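Local coordinates for protein 2,3-dimethylmalate lyase (Aspergillus niger, PDB 3FA4) that belongs to the phosphoenolpyruvate phosphomutase family of TIM-barrel proteins and is modelled with a bound magnesium ion, at residues D17-A22 with R234-P239; V109-I114 with D154-A159; I158-S163 with V186-G191. One frame throughout, in Å; residues are numbered along the deposited sequence.

Interaction 1. Residues D17-A22 with R234-P239; sequences DSFIVA and RIIIFP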
ATOM      1  N   ASP B  17      31.516 -24.352   7.033  1.00 41.54           N
ATOM      2  CA  ASP B  17      30.871 -25.135   8.101  1.00 40.50           C
ATOM      3  C   ASP B  17      29.360 -24.860   8.350  1.00 39.21           C
ATOM      4  O   ASP B  17      28.650 -25.715   8.877  1.00 38.73           O
ATOM      5  CB  ASP B  17      31.714 -25.064   9.352  1.00 40.06           C
ATOM      6  CG  ASP B  17      32.963 -25.928   9.230  1.00 44.17           C
ATOM      7  OD1 ASP B  17      33.008 -26.732   8.259  1.00 43.41           O
ATOM      8  OD2 ASP B  17      33.899 -25.804  10.086  1.00 42.09           O
ATOM      9  N   SER B  18      28.902 -23.692   7.907  1.00 38.08           N
ATOM     10  CA  SER B  18      27.566 -23.145   8.180  1.00 37.62           C
ATOM     11  C   SER B  18      26.559 -23.747   7.275  1.00 36.74           C
ATOM     12  O   SER B  18      26.779 -23.750   6.070  1.00 38.21           O
ATOM     13  CB  SER B  18      27.490 -21.646   7.918  1.00 36.15           C
ATOM     14  OG  SER B  18      28.299 -20.953   8.835  1.00 38.64           O
ATOM     15  N   PHE B  19      25.438 -24.185   7.841  1.00 35.25           N
ATOM     16  CA  PHE B  19      24.351 -24.726   7.071  1.00 35.22           C
ATOM     17  C   PHE B  19      23.122 -23.963   7.512  1.00 35.39           C
ATOM     18  O   PHE B  19      22.892 -23.811   8.703  1.00 35.61           O
ATOM     19  CB  PHE B  19      24.221 -26.228   7.340  1.00 34.45           C
ATOM     20  CG  PHE B  19      23.184 -26.858   6.518  1.00 33.17           C
ATOM     21  CD1 PHE B  19      23.379 -26.983   5.149  1.00 32.55           C
ATOM     22  CD2 PHE B  19      21.996 -27.305   7.097  1.00 30.94           C
ATOM     23  CE1 PHE B  19      22.346 -27.490   4.330  1.00 36.52           C
ATOM     24  CE2 PHE B  19      20.975 -27.819   6.311  1.00 35.57           C
ATOM     25  CZ  PHE B  19      21.142 -27.910   4.918  1.00 34.08           C
ATOM     26  N   ILE B  20      22.347 -23.474   6.555  1.00 36.51           N
ATOM     27  CA  ILE B  20      21.170 -22.613   6.793  1.00 36.95           C
ATOM     28  C   ILE B  20      19.845 -23.396   6.650  1.00 37.40           C
ATOM     29  O   ILE B  20      19.610 -24.041   5.631  1.00 37.36           O
ATOM     30  CB  ILE B  20      21.211 -21.388   5.835  1.00 36.68           C
ATOM     31  CG1 ILE B  20      22.507 -20.607   6.076  1.00 38.98           C
ATOM     32  CG2 ILE B  20      19.988 -20.443   6.042  1.00 35.33           C
ATOM     33  CD1 ILE B  20      23.373 -20.491   4.925  1.00 41.93           C
ATOM     34  N   VAL B  21      19.015 -23.352   7.697  1.00 36.51           N
ATOM     35  CA  VAL B  21      17.818 -24.145   7.789  1.00 35.36           C
ATOM     36  C   VAL B  21      16.745 -23.120   7.947  1.00 35.54           C
ATOM     37  O   VAL B  21      16.740 -22.398   8.926  1.00 35.74           O
ATOM     38  CB  VAL B  21      17.794 -25.156   9.010  1.00 35.30           C
ATOM     39  CG1 VAL B  21      16.409 -25.873   9.055  1.00 35.29           C
ATOM     40  CG2 VAL B  21      18.915 -26.163   8.913  1.00 32.35           C
ATOM     41  N   ALA B  22      15.851 -23.040   6.980  1.00 34.58           N
ATOM     42  CA  ALA B  22      14.973 -21.951   6.956  1.00 34.58           C
ATOM     43  C   ALA B  22      13.560 -22.432   6.690  1.00 35.40           C
ATOM     44  O   ALA B  22      13.215 -22.744   5.554  1.00 35.14           O
ATOM     45  CB  ALA B  22      15.443 -20.904   5.955  1.00 35.23           C
ATOM     46  N   ARG B 234      24.145 -25.856   1.069  1.00 32.76           N
ATOM     47  CA  ARG B 234      24.397 -24.793   1.995  1.00 33.16           C
ATOM     48  C   ARG B 234      23.152 -24.222   2.606  1.00 33.85           C
ATOM     49  O   ARG B 234      23.202 -23.628   3.624  1.00 33.99           O
ATOM     50  CB  ARG B 234      25.246 -23.728   1.371  1.00 32.01           C
ATOM     51  CG  ARG B 234      26.501 -24.262   0.855  1.00 35.43           C
ATOM     52  CD  ARG B 234      27.475 -24.648   1.947  1.00 36.69           C
ATOM     53  NE  ARG B 234      28.382 -23.551   2.122  1.00 40.13           N
ATOM     54  CZ  ARG B 234      28.440 -22.758   3.167  1.00 40.02           C
ATOM     55  NH1 ARG B 234      27.703 -22.950   4.221  1.00 38.26           N
ATOM     56  NH2 ARG B 234      29.271 -21.766   3.136  1.00 42.43           N
ATOM     57  N   ILE B 235      22.020 -24.448   1.974  1.00 34.27           N
ATOM     58  CA  ILE B 235      20.737 -23.976   2.484  1.00 34.33           C
ATOM     59  C   ILE B 235      19.706 -25.028   2.177  1.00 34.35           C
ATOM     60  O   ILE B 235      19.670 -25.623   1.047  1.00 33.62           O
ATOM     61  CB  ILE B 235      20.356 -22.611   1.830  1.00 34.43           C
ATOM     62  CG1 ILE B 235      21.521 -21.613   1.959  1.00 34.48           C
ATOM     63  CG2 ILE B 235      18.905 -22.130   2.206  1.00 32.52           C
ATOM     64  CD1 ILE B 235      21.442 -20.384   1.030  1.00 37.17           C
ATOM     65  N   ILE B 236      18.867 -25.264   3.185  1.00 34.03           N
ATOM     66  CA  ILE B 236      17.599 -25.978   2.982  1.00 35.00           C
ATOM     67  C   ILE B 236      16.423 -25.100   3.445  1.00 34.90           C
ATOM     68  O   ILE B 236      16.490 -24.426   4.491  1.00 35.27           O
ATOM     69  CB  ILE B 236      17.633 -27.394   3.704  1.00 35.12           C
ATOM     70  CG1 ILE B 236      16.497 -28.320   3.207  1.00 35.02           C
ATOM     71  CG2 ILE B 236      17.629 -27.205   5.238  1.00 34.31           C
ATOM     72  CD1 ILE B 236      16.630 -29.777   3.726  1.00 33.15           C
ATOM     73  N   ILE B 237      15.350 -25.132   2.657  1.00 35.51           N
ATOM     74  CA  ILE B 237      14.124 -24.354   2.868  1.00 33.69           C
ATOM     75  C   ILE B 237      13.004 -25.319   2.862  1.00 33.83           C
ATOM     76  O   ILE B 237      13.141 -26.358   2.301  1.00 34.90           O
ATOM     77  CB  ILE B 237      13.923 -23.141   1.848  1.00 33.90           C
ATOM     78  CG1 ILE B 237      13.703 -23.629   0.398  1.00 31.86           C
ATOM     79  CG2 ILE B 237      15.071 -22.100   2.024  1.00 30.44           C
ATOM     80  CD1 ILE B 237      13.393 -22.543  -0.555  1.00 32.06           C
ATOM     81  N   PHE B 238      11.929 -25.034   3.584  1.00 34.73           N
ATOM     82  CA  PHE B 238      10.805 -25.909   3.634  1.00 34.61           C
ATOM     83  C   PHE B 238       9.599 -25.051   3.519  1.00 35.04           C
ATOM     84  O   PHE B 238       8.992 -24.796   4.537  1.00 37.35           O
ATOM     85  CB  PHE B 238      10.673 -26.673   4.983  1.00 34.87           C
ATOM     86  CG  PHE B 238      11.923 -27.362   5.457  1.00 34.56           C
ATOM     87  CD1 PHE B 238      12.840 -26.695   6.276  1.00 35.15           C
ATOM     88  CD2 PHE B 238      12.148 -28.708   5.169  1.00 34.65           C
ATOM     89  CE1 PHE B 238      13.971 -27.334   6.722  1.00 29.73           C
ATOM     90  CE2 PHE B 238      13.288 -29.341   5.628  1.00 33.69           C
ATOM     91  CZ  PHE B 238      14.177 -28.649   6.401  1.00 33.21           C
ATOM     92  N   PRO B 239       9.187 -24.659   2.297  1.00 35.57           N
ATOM     93  CA  PRO B 239       8.163 -23.662   2.083  1.00 35.00           C
ATOM     94  C   PRO B 239       6.776 -23.945   2.692  1.00 35.86           C
ATOM     95  O   PRO B 239       5.958 -23.018   2.896  1.00 35.36           O
ATOM     96  CB  PRO B 239       8.059 -23.625   0.533  1.00 35.65           C
ATOM     97  CG  PRO B 239       9.281 -24.178   0.015  1.00 33.75           C
ATOM     98  CD  PRO B 239       9.738 -25.157   1.011  1.00 35.46           C
TER

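Interaction 2. Residues V109-I114 with D154-A159; sequences VAAFHI and DIVVIA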
ATOM      1  N   VAL B 109      15.788  -7.478   3.838  1.00 35.06           N
ATOM      2  CA  VAL B 109      15.778  -8.872   3.327  1.00 35.30           C
ATOM      3  C   VAL B 109      17.202  -9.388   3.204  1.00 34.46           C
ATOM      4  O   VAL B 109      18.003  -8.638   2.726  1.00 35.60           O
ATOM      5  CB  VAL B 109      15.031  -8.981   2.024  1.00 34.83           C
ATOM      6  CG1 VAL B 109      14.978 -10.445   1.598  1.00 35.20           C
ATOM      7  CG2 VAL B 109      13.619  -8.451   2.248  1.00 33.68           C
ATOM      8  N   ALA B 110      17.526 -10.601   3.701  1.00 33.43           N
ATOM      9  CA  ALA B 110      18.876 -11.162   3.550  1.00 33.34           C
ATOM     10  C   ALA B 110      19.246 -11.806   2.167  1.00 32.89           C
ATOM     11  O   ALA B 110      20.404 -11.786   1.773  1.00 33.84           O
ATOM     12  CB  ALA B 110      19.213 -12.102   4.704  1.00 32.34           C
ATOM     13  N   ALA B 111      18.301 -12.418   1.485  1.00 31.43           N
ATOM     14  CA  ALA B 111      18.542 -13.060   0.218  1.00 32.96           C
ATOM     15  C   ALA B 111      17.196 -13.102  -0.505  1.00 33.22           C
ATOM     16  O   ALA B 111      16.189 -13.041   0.148  1.00 34.40           O
ATOM     17  CB  ALA B 111      19.049 -14.485   0.445  1.00 32.26           C
ATOM     18  N   PHE B 112      17.170 -13.190  -1.829  1.00 33.73           N
ATOM     19  CA  PHE B 112      15.885 -13.405  -2.550  1.00 33.81           C
ATOM     20  C   PHE B 112      16.176 -14.282  -3.725  1.00 33.62           C
ATOM     21  O   PHE B 112      17.255 -14.197  -4.282  1.00 32.27           O
ATOM     22  CB  PHE B 112      15.253 -12.078  -3.055  1.00 35.64           C
ATOM     23  CG  PHE B 112      16.159 -11.228  -3.907  1.00 36.69           C
ATOM     24  CD1 PHE B 112      16.176 -11.365  -5.283  1.00 42.16           C
ATOM     25  CD2 PHE B 112      16.960 -10.263  -3.342  1.00 38.54           C
ATOM     26  CE1 PHE B 112      16.981 -10.540  -6.082  1.00 41.07           C
ATOM     27  CE2 PHE B 112      17.791  -9.460  -4.119  1.00 43.36           C
ATOM     28  CZ  PHE B 112      17.795  -9.594  -5.494  1.00 41.49           C
ATOM     29  N   HIS B 113      15.279 -15.170  -4.107  1.00 32.80           N
ATOM     30  CA  HIS B 113      15.567 -15.834  -5.391  1.00 35.37           C
ATOM     31  C   HIS B 113      14.867 -15.240  -6.620  1.00 35.70           C
ATOM     32  O   HIS B 113      13.770 -14.798  -6.507  1.00 36.38           O
ATOM     33  CB  HIS B 113      15.416 -17.378  -5.365  1.00 35.13           C
ATOM     34  CG  HIS B 113      14.149 -17.874  -4.752  1.00 35.82           C
ATOM     35  ND1 HIS B 113      12.934 -17.898  -5.436  1.00 35.68           N
ATOM     36  CD2 HIS B 113      13.905 -18.405  -3.528  1.00 32.97           C
ATOM     37  CE1 HIS B 113      11.995 -18.398  -4.644  1.00 31.31           C
ATOM     38  NE2 HIS B 113      12.555 -18.718  -3.483  1.00 36.76           N
ATOM     39  N   ILE B 114      15.525 -15.321  -7.780  1.00 37.24           N
ATOM     40  CA  ILE B 114      14.987 -14.878  -9.105  1.00 37.22           C
ATOM     41  C   ILE B 114      15.100 -16.015 -10.145  1.00 36.77           C
ATOM     42  O   ILE B 114      16.148 -16.639 -10.253  1.00 35.73           O
ATOM     43  CB  ILE B 114      15.707 -13.562  -9.581  1.00 38.12           C
ATOM     44  CG1 ILE B 114      14.884 -12.367  -9.134  1.00 38.42           C
ATOM     45  CG2 ILE B 114      15.880 -13.479 -11.115  1.00 34.40           C
ATOM     46  CD1 ILE B 114      15.549 -11.195  -9.372  1.00 41.87           C
ATOM     47  N   ASP B 154      24.655  -5.917   0.498  1.00 33.87           N
ATOM     48  CA  ASP B 154      25.125  -7.302   0.624  1.00 33.49           C
ATOM     49  C   ASP B 154      23.980  -8.305   0.446  1.00 34.56           C
ATOM     50  O   ASP B 154      24.157  -9.478   0.701  1.00 34.72           O
ATOM     51  CB  ASP B 154      25.608  -7.563   2.036  1.00 34.94           C
ATOM     52  CG  ASP B 154      26.992  -6.995   2.329  1.00 37.51           C
ATOM     53  OD1 ASP B 154      27.744  -6.767   1.374  1.00 40.26           O
ATOM     54  OD2 ASP B 154      27.333  -6.822   3.536  1.00 36.06           O
ATOM     55  N   ILE B 155      22.791  -7.862   0.040  1.00 34.14           N
ATOM     56  CA  ILE B 155      21.726  -8.808  -0.171  1.00 33.72           C
ATOM     57  C   ILE B 155      22.317  -9.953  -1.045  1.00 34.78           C
ATOM     58  O   ILE B 155      23.097  -9.684  -1.942  1.00 34.02           O
ATOM     59  CB  ILE B 155      20.425  -8.101  -0.778  1.00 34.32           C
ATOM     60  CG1 ILE B 155      19.175  -9.013  -0.591  1.00 33.58           C
ATOM     61  CG2 ILE B 155      20.676  -7.682  -2.201  1.00 28.08           C
ATOM     62  CD1 ILE B 155      17.868  -8.375  -0.814  1.00 33.50           C
ATOM     63  N   VAL B 156      21.955 -11.203  -0.721  1.00 34.96           N
ATOM     64  CA  VAL B 156      22.382 -12.453  -1.365  1.00 34.23           C
ATOM     65  C   VAL B 156      21.470 -12.794  -2.569  1.00 34.77           C
ATOM     66  O   VAL B 156      20.295 -12.962  -2.413  1.00 35.89           O
ATOM     67  CB  VAL B 156      22.490 -13.600  -0.247  1.00 34.17           C
ATOM     68  CG1 VAL B 156      22.594 -15.014  -0.816  1.00 33.56           C
ATOM     69  CG2 VAL B 156      23.687 -13.342   0.677  1.00 31.18           C
ATOM     70  N   VAL B 157      22.020 -12.832  -3.775  1.00 35.32           N
ATOM     71  CA  VAL B 157      21.269 -13.172  -4.976  1.00 36.53           C
ATOM     72  C   VAL B 157      21.251 -14.681  -5.206  1.00 36.45           C
ATOM     73  O   VAL B 157      22.284 -15.313  -5.431  1.00 37.67           O
ATOM     74  CB  VAL B 157      21.767 -12.390  -6.235  1.00 36.44           C
ATOM     75  CG1 VAL B 157      20.868 -12.662  -7.382  1.00 37.36           C
ATOM     76  CG2 VAL B 157      21.695 -10.877  -5.956  1.00 35.76           C
ATOM     77  N   ILE B 158      20.071 -15.271  -5.092  1.00 35.94           N
ATOM     78  CA  ILE B 158      19.929 -16.683  -5.396  1.00 33.45           C
ATOM     79  C   ILE B 158      19.402 -16.830  -6.809  1.00 34.52           C
ATOM     80  O   ILE B 158      18.429 -16.177  -7.104  1.00 36.28           O
ATOM     81  CB  ILE B 158      19.046 -17.404  -4.391  1.00 32.80           C
ATOM     82  CG1 ILE B 158      19.490 -17.045  -2.937  1.00 29.51           C
ATOM     83  CG2 ILE B 158      19.091 -18.882  -4.715  1.00 31.05           C
ATOM     84  CD1 ILE B 158      18.823 -17.787  -1.781  1.00 29.25           C
ATOM     85  N   ALA B 159      20.077 -17.631  -7.662  1.00 33.90           N
ATOM     86  CA  ALA B 159      19.678 -17.899  -9.041  1.00 33.91           C
ATOM     87  C   ALA B 159      18.903 -19.225  -9.090  1.00 34.16           C
ATOM     88  O   ALA B 159      19.429 -20.279  -8.836  1.00 35.21           O
ATOM     89  CB  ALA B 159      20.919 -17.921  -9.985  1.00 32.08           C
TER

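Interaction 3. Residues I158-S163 with V186-G191; sequences IARTDS and VGFLEG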
ATOM      1  N   ILE B 158      20.071 -15.271  -5.092  1.00 35.94           N
ATOM      2  CA  ILE B 158      19.929 -16.683  -5.396  1.00 33.45           C
ATOM      3  C   ILE B 158      19.402 -16.830  -6.809  1.00 34.52           C
ATOM      4  O   ILE B 158      18.429 -16.177  -7.104  1.00 36.28           O
ATOM      5  CB  ILE B 158      19.046 -17.404  -4.391  1.00 32.80           C
ATOM      6  CG1 ILE B 158      19.490 -17.045  -2.937  1.00 29.51           C
ATOM      7  CG2 ILE B 158      19.091 -18.882  -4.715  1.00 31.05           C
ATOM      8  CD1 ILE B 158      18.823 -17.787  -1.781  1.00 29.25           C
ATOM      9  N   ALA B 159      20.077 -17.631  -7.662  1.00 33.90           N
ATOM     10  CA  ALA B 159      19.678 -17.899  -9.041  1.00 33.91           C
ATOM     11  C   ALA B 159      18.903 -19.225  -9.090  1.00 34.16           C
ATOM     12  O   ALA B 159      19.429 -20.279  -8.836  1.00 35.21           O
ATOM     13  CB  ALA B 159      20.919 -17.921  -9.985  1.00 32.08           C
ATOM     14  N   ARG B 160      17.613 -19.150  -9.359  1.00 34.82           N
ATOM     15  CA  ARG B 160      16.774 -20.304  -9.493  1.00 34.25           C
ATOM     16  C   ARG B 160      16.509 -20.620 -10.970  1.00 33.49           C
ATOM     17  O   ARG B 160      16.359 -19.715 -11.807  1.00 33.21           O
ATOM     18  CB  ARG B 160      15.459 -20.011  -8.768  1.00 35.05           C
ATOM     19  CG  ARG B 160      14.450 -21.068  -8.947  1.00 33.54           C
ATOM     20  CD  ARG B 160      13.272 -20.758  -8.154  1.00 36.68           C
ATOM     21  NE  ARG B 160      12.087 -21.282  -8.800  1.00 36.24           N
ATOM     22  CZ  ARG B 160      10.983 -21.649  -8.165  1.00 33.43           C
ATOM     23  NH1 ARG B 160      10.889 -21.520  -6.859  1.00 31.23           N
ATOM     24  NH2 ARG B 160       9.963 -22.112  -8.859  1.00 31.99           N
ATOM     25  N   THR B 161      16.449 -21.910 -11.264  1.00 33.18           N
ATOM     26  CA  THR B 161      16.066 -22.384 -12.554  1.00 33.83           C
ATOM     27  C   THR B 161      14.965 -23.406 -12.487  1.00 35.10           C
ATOM     28  O   THR B 161      14.991 -24.374 -11.693  1.00 34.76           O
ATOM     29  CB  THR B 161      17.223 -22.834 -13.444  1.00 35.52           C
ATOM     30  OG1 THR B 161      16.715 -23.169 -14.732  1.00 34.04           O
ATOM     31  CG2 THR B 161      18.105 -24.011 -12.821  1.00 34.33           C
ATOM     32  N   ASP B 162      13.925 -23.097 -13.282  1.00 34.99           N
ATOM     33  CA  ASP B 162      12.759 -23.951 -13.349  1.00 35.65           C
ATOM     34  C   ASP B 162      12.803 -24.808 -14.585  1.00 35.75           C
ATOM     35  O   ASP B 162      11.762 -25.343 -14.983  1.00 35.85           O
ATOM     36  CB  ASP B 162      11.480 -23.123 -13.286  1.00 34.92           C
ATOM     37  CG  ASP B 162      11.271 -22.517 -11.919  1.00 35.23           C
ATOM     38  OD1 ASP B 162      10.727 -23.175 -11.015  1.00 39.13           O
ATOM     39  OD2 ASP B 162      11.704 -21.397 -11.725  1.00 36.84           O
ATOM     40  N   SER B 163      13.998 -24.946 -15.182  1.00 35.50           N
ATOM     41  CA  SER B 163      14.139 -25.646 -16.501  1.00 35.73           C
ATOM     42  C   SER B 163      14.244 -27.151 -16.477  1.00 36.06           C
ATOM     43  O   SER B 163      14.171 -27.739 -17.529  1.00 36.98           O
ATOM     44  CB  SER B 163      15.302 -25.101 -17.303  1.00 35.76           C
ATOM     45  OG  SER B 163      16.502 -25.362 -16.631  1.00 35.54           O
ATOM     46  N   VAL B 186      24.194 -17.933  -4.992  1.00 33.28           N
ATOM     47  CA  VAL B 186      23.706 -19.263  -4.642  1.00 33.73           C
ATOM     48  C   VAL B 186      22.954 -19.788  -5.842  1.00 34.48           C
ATOM     49  O   VAL B 186      22.262 -18.988  -6.577  1.00 34.65           O
ATOM     50  CB  VAL B 186      22.730 -19.191  -3.425  1.00 32.91           C
ATOM     51  CG1 VAL B 186      22.211 -20.546  -3.038  1.00 32.13           C
ATOM     52  CG2 VAL B 186      23.417 -18.484  -2.239  1.00 35.09           C
ATOM     53  N   GLY B 187      23.065 -21.100  -6.068  1.00 35.02           N
ATOM     54  CA  GLY B 187      22.198 -21.771  -7.060  1.00 33.46           C
ATOM     55  C   GLY B 187      21.059 -22.613  -6.535  1.00 33.94           C
ATOM     56  O   GLY B 187      21.199 -23.309  -5.554  1.00 32.63           O
ATOM     57  N   PHE B 188      19.949 -22.655  -7.271  1.00 33.71           N
ATOM     58  CA  PHE B 188      18.681 -23.239  -6.771  1.00 33.76           C
ATOM     59  C   PHE B 188      18.080 -24.004  -7.977  1.00 34.30           C
ATOM     60  O   PHE B 188      17.476 -23.382  -8.863  1.00 33.45           O
ATOM     61  CB  PHE B 188      17.798 -22.024  -6.316  1.00 34.36           C
ATOM     62  CG  PHE B 188      16.340 -22.365  -5.849  1.00 33.84           C
ATOM     63  CD1 PHE B 188      15.592 -21.416  -5.173  1.00 32.35           C
ATOM     64  CD2 PHE B 188      15.779 -23.595  -6.020  1.00 31.58           C
ATOM     65  CE1 PHE B 188      14.333 -21.685  -4.717  1.00 33.60           C
ATOM     66  CE2 PHE B 188      14.535 -23.833  -5.598  1.00 33.98           C
ATOM     67  CZ  PHE B 188      13.797 -22.860  -4.953  1.00 34.90           C
ATOM     68  N   LEU B 189      18.315 -25.323  -8.039  1.00 35.22           N
ATOM     69  CA  LEU B 189      17.712 -26.230  -9.020  1.00 35.67           C
ATOM     70  C   LEU B 189      16.387 -26.777  -8.478  1.00 36.59           C
ATOM     71  O   LEU B 189      16.339 -27.653  -7.586  1.00 36.88           O
ATOM     72  CB  LEU B 189      18.649 -27.399  -9.327  1.00 36.83           C
ATOM     73  CG  LEU B 189      18.759 -28.038 -10.729  1.00 35.69           C
ATOM     74  CD1 LEU B 189      19.139 -29.519 -10.581  1.00 34.08           C
ATOM     75  CD2 LEU B 189      17.535 -27.903 -11.584  1.00 33.42           C
ATOM     76  N   GLU B 190      15.317 -26.221  -9.003  1.00 36.51           N
ATOM     77  CA  GLU B 190      13.979 -26.522  -8.556  1.00 35.95           C
ATOM     78  C   GLU B 190      13.592 -27.905  -8.990  1.00 34.84           C
ATOM     79  O   GLU B 190      13.760 -28.303 -10.158  1.00 34.75           O
ATOM     80  CB  GLU B 190      12.983 -25.460  -9.065  1.00 35.62           C
ATOM     81  CG  GLU B 190      11.439 -25.805  -8.822  1.00 37.14           C
ATOM     82  CD  GLU B 190      11.014 -25.814  -7.320  1.00 36.34           C
ATOM     83  OE1 GLU B 190      11.880 -25.853  -6.411  1.00 39.22           O
ATOM     84  OE2 GLU B 190       9.807 -25.828  -7.036  1.00 35.35           O
ATOM     85  N   GLY B 191      13.090 -28.650  -8.033  1.00 33.94           N
ATOM     86  CA  GLY B 191      12.550 -29.976  -8.309  1.00 33.66           C
ATOM     87  C   GLY B 191      13.516 -31.082  -8.649  1.00 33.40           C
ATOM     88  O   GLY B 191      13.218 -31.928  -9.492  1.00 31.86           O
TER
HETATM   89  O   HOH W   1      14.411 -26.756 -12.346  1.00 33.83           O

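Interaction 1. Residues D17-A22 with R234-P239
Phe19 keeps CG anti to its backbone N (chi1 -176°), which swings the far end of the ring over to Ile236, so that Phe19 CE2 comes within 3.6 Å of Ile236 CG2. Ile236 in turn has CG1 anti to its own N (chi1 -165°), putting CG2, its other branch, in the path of the ring. This is where the first and last strands of a TIM barrel meet: 20-25 and 235-238 run parallel, their axes 8° apart over these short segments, and close the barrel. On the same face as Ile236, Val21 CG1 approaches the Phe238 ring at its edge, 3.7 Å from Phe238 CE1. Helix 225-231 packs on Phe19 and Ile236, while Phe238 also rests on Pro263 of the second subunit. The opposite face of the sheet carries Ile20, Ala22, Ile235 and Ile237. There Ile20 and Ile235 lie side by side, with Ile20 CD1 3.7 Å from Ile235 CG1, and Leu13 of helix 5-13 packs on both; one step on, Ala22 CB meets Ile237 CG2 at 4.1 Å. Four backbone hydrogen bonds tie the strands. Ile20 N gives to Arg234 O at 3.1 Å, Ile236 N to Ile20 O at 2.8 Å and Ala22 N to Ile236 O at 2.9 Å. The last is the longest: Phe238 N reaches Ala22 O at 3.3 Å.

Interaction 2. Residues V109-I114 with D154-A159
A beta-alpha-beta crossover of the TIM barrel sets strand 111-114 alongside strand 156-161: helix 134-151 lies between the two strands in sequence, and they come out parallel and adjacent. On the outward face the main contact is Phe112 with Ile155. The two side chains cross at about a right angle, and Ile155 CD1 sits in the plane of the ring at its edge, 3.3 Å from Phe112 CD2. Phe112 has CG between its backbone N and carbonyl carbon (chi1 54°), a position that carries the ring across to the neighbouring strand, where CZ also meets Val157 CG2 at 4.1 Å. Helix 94-107 lies against this layer through Thr101 on Phe112 and Tyr104 on Ile155. Toward the barrel interior, Ala111 CB packs 3.6 Å from Val156 CB and also takes the tip of Ile158, CD1, at 4.0 Å. Next along, His113 CB stands 3.8 Å from Ile158 CB, but the imidazole turns off from the pair. It touches Asp86, which with Asp88 belongs to the magnesium site, meets the Phe188 ring edge-to-face, and its NE2 is hydrogen-bonded to Tyr43 OH. Val156 N to Ala110 O, Phe112 N to Val156 O and Ile158 N to Phe112 O are the first three backbone hydrogen bonds; in the fourth, Ile114 N gives to Ile158 O at 3.1 Å.

Interaction 3. Residues I158-S163 with V186-G191
Asp162 OD1 takes a salt bridge from Arg160 NH2 at 2.5 Å through its syn lone pair, a second from Lys129 NZ, and has Glu190 CG 3.5 Å away across the contact. Arg160 grips the carboxylate side-on: its NE gives a straight bond to Asp162 OD2 at 3.0 Å, nearly in the guanidinium plane, and a weak one to OD1. Held this way, the guanidinium has Glu190 over one face, with CG 4.0 Å from Arg160 NH2 and the carboxylate stacked at 23° to it. No N-H points at Glu190 OE2, so that pairing is charge alone; Glu190 OE1 is hydrogen-bonded to Asn213 ND2. The aliphatic part of Arg160 lies over one face of the Phe188 ring, its CD making a CH-pi contact 3.8 Å from the ring centroid, 14° off the normal. This lies near the C-terminal ends of adjacent parallel TIM-barrel strands 156-161 and 186-189, with the Arg160 side chain about 6 Å from the magnesium ion. Toward their N-terminal ends, Ile158 CG2 reaches the Phe188 ring edge. Ala159 N gives to Val186 O at 2.8 Å, Phe188 N weakly to Ala159 O, Thr161 N to Phe188 O and Glu190 N to Thr161 O. Thr161 OG1, at the strand end, accepts from Ser163 N in an ST turn and is hydrogen-bonded to Asp116 OD2. A water donates to Thr161 O and, at 2.8 Å, to Glu190 O.

How the interactions relate
All three interactions are pairings of neighbouring strands in one parallel barrel sheet. Interaction 1 joins the first strand to the last, so interactions 2 and 3 are nested inside the loop it closes. Those two follow each other along the chain and share strand 156-161, which sits between 111-114 and 186-189; Ile158 and Ala159 belong to both, and the two interactions' centres are 12 Å apart. Interaction 1 lies about 14 Å from interaction 2 and 15 Å from interaction 3, centre to centre, and meets the latter where Ile235 CD1 packs on Val186 CG1. Of the three, interactions 2 and 3 lie closest to the metal site, the side chains of His113 about 5 Å and Arg160 about 6 Å from magnesium.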